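Local coordinates for membrane lipoprotein family protein (Aeropyrum pernix, PDB 4PEV) that binds adenosine and probably serves as the solute-binding lipoprotein of an ABC transporter that takes up nucleosides, at residues C[113-118]-C[134-139]. Residues are numbered along the deposited sequence; the frame is centred on the assembly and turned at random.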
# COMPACT_ATOMS: atom_id res chain seq x y z
N ASP C 113 -4.78 22.35 -15.53
CA ASP C 113 -3.46 22.83 -15.23
C ASP C 113 -2.54 21.66 -14.86
O ASP C 113 -1.36 21.66 -15.20
CB ASP C 113 -3.53 23.87 -14.11
CG ASP C 113 -4.45 25.04 -14.48
OD1 ASP C 113 -4.03 25.98 -15.20
OD2 ASP C 113 -5.63 25.01 -14.07
N LEU C 114 -3.10 20.66 -14.21
CA LEU C 114 -2.38 19.43 -13.84
C LEU C 114 -3.28 18.22 -14.10
O LEU C 114 -4.50 18.25 -13.84
CB LEU C 114 -1.98 19.47 -12.35
CG LEU C 114 -1.14 18.33 -11.77
CD1 LEU C 114 0.25 18.26 -12.37
CD2 LEU C 114 -1.05 18.47 -10.26
N ILE C 115 -2.68 17.16 -14.64
CA ILE C 115 -3.35 15.89 -14.74
C ILE C 115 -2.62 14.95 -13.79
O ILE C 115 -1.41 14.75 -13.92
CB ILE C 115 -3.37 15.36 -16.19
CG1 ILE C 115 -4.19 16.31 -17.08
CG2 ILE C 115 -3.96 13.95 -16.24
CD1 ILE C 115 -4.19 15.92 -18.54
N VAL C 116 -3.36 14.41 -12.83
CA VAL C 116 -2.80 13.51 -11.83
C VAL C 116 -3.16 12.08 -12.19
O VAL C 116 -4.33 11.75 -12.35
CB VAL C 116 -3.34 13.83 -10.42
CG1 VAL C 116 -2.81 12.83 -9.41
CG2 VAL C 116 -2.94 15.24 -10.02
N LEU C 117 -2.14 11.24 -12.29
CA LEU C 117 -2.33 9.88 -12.79
C LEU C 117 -2.04 8.88 -11.68
O LEU C 117 -0.89 8.69 -11.27
CB LEU C 117 -1.44 9.65 -14.01
CG LEU C 117 -1.72 10.60 -15.18
CD1 LEU C 117 -0.65 10.48 -16.23
CD2 LEU C 117 -3.09 10.35 -15.79
N VAL C 118 -3.10 8.22 -11.22
CA VAL C 118 -3.04 7.40 -10.01
C VAL C 118 -2.89 5.92 -10.34
O VAL C 118 -3.89 5.19 -10.49
CB VAL C 118 -4.30 7.62 -9.11
CG1 VAL C 118 -4.27 6.72 -7.88
CG2 VAL C 118 -4.39 9.07 -8.68
N PRO C 134 3.86 19.05 -24.54
CA PRO C 134 4.94 19.36 -23.59
C PRO C 134 4.61 20.46 -22.58
O PRO C 134 5.32 20.61 -21.58
CB PRO C 134 6.11 19.78 -24.50
CG PRO C 134 5.67 19.54 -25.91
CD PRO C 134 4.18 19.47 -25.91
N GLU C 135 3.55 21.23 -22.85
CA GLU C 135 3.11 22.30 -21.96
C GLU C 135 1.99 21.85 -21.00
O GLU C 135 1.57 22.62 -20.14
CB GLU C 135 2.69 23.51 -22.81
CG GLU C 135 3.87 24.19 -23.50
CD GLU C 135 3.46 25.41 -24.34
OE1 GLU C 135 2.31 25.91 -24.21
OE2 GLU C 135 4.30 25.88 -25.15
N GLN C 136 1.53 20.62 -21.15
CA GLN C 136 0.62 20.00 -20.20
C GLN C 136 1.45 19.38 -19.09
O GLN C 136 2.31 18.55 -19.39
CB GLN C 136 -0.21 18.89 -20.87
CG GLN C 136 -1.16 18.13 -19.97
CD GLN C 136 -2.13 19.07 -19.29
OE1 GLN C 136 -2.87 19.78 -19.95
NE2 GLN C 136 -2.12 19.09 -17.95
N LYS C 137 1.17 19.77 -17.84
CA LYS C 137 1.83 19.18 -16.67
C LYS C 137 1.10 17.94 -16.17
O LYS C 137 -0.12 17.92 -16.11
CB LYS C 137 1.91 20.16 -15.51
CG LYS C 137 2.26 21.56 -15.93
CD LYS C 137 2.86 22.33 -14.76
CE LYS C 137 2.71 23.84 -14.95
NZ LYS C 137 1.28 24.25 -14.87
N TYR C 138 1.89 16.93 -15.77
CA TYR C 138 1.39 15.64 -15.30
C TYR C 138 2.04 15.27 -13.98
O TYR C 138 3.23 15.50 -13.80
CB TYR C 138 1.75 14.55 -16.28
CG TYR C 138 1.20 14.73 -17.68
CD1 TYR C 138 -0.07 14.31 -18.01
CD2 TYR C 138 1.98 15.30 -18.68
CE1 TYR C 138 -0.57 14.47 -19.28
CE2 TYR C 138 1.50 15.44 -19.96
CZ TYR C 138 0.23 15.03 -20.25
OH TYR C 138 -0.26 15.18 -21.52
N ALA C 139 1.28 14.67 -13.07
CA ALA C 139 1.87 13.96 -11.92
C ALA C 139 1.52 12.48 -12.00
O ALA C 139 0.36 12.12 -12.09
CB ALA C 139 1.42 14.56 -10.61
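Leu117 N donates to Ala139 O at 2.7 Å, almost in line with the carbonyl (178° at the oxygen). One step back, Ala139 N donates to Ile115 O at 2.8 Å, and Ile115 N reaches Lys137 O at 3.0 Å. That last oxygen is gripped twice: Gln136 NE2 also donates to it at 3.0 Å, from the opposite face of the carbonyl plane. A bend at chi2 (57°) helps turn the Gln136 amide toward Lys137 O; its nitrogen also bonds Tyr112 O, just before strand 114-118. An alanine in place of Gln136 would probably leave Lys137 O with one donor fewer, Tyr112 O without this mate, and a gap beside Ile115. The ladder joins neighbouring parallel strands of a beta-alpha-beta unit, 114-118 and 137-141, via helix 123-132, in the six-stranded sheet of one lobe of the periplasmic-binding-protein fold. On the sheet face covered by this helix, Ile115 crosses the Gln136 side chain at about a right angle, CG1 lying 3.6 Å from NE2. Ile115 CB meets Tyr138 CD1 at 3.9 Å, obliquely to the ring, whose hydroxyl bonds Ser107. On the face packed by helix 301-313, Leu114 has CG anti to its backbone N (chi1 -176°), which brings CD1 across to Ala139 CB at 4.3 Å. Nearer the C-terminal end of strand 114-118, the Leu117 side chain, about 10 Å from adenosine, meets Tyr138 CD1 through CD1, beside Leu126.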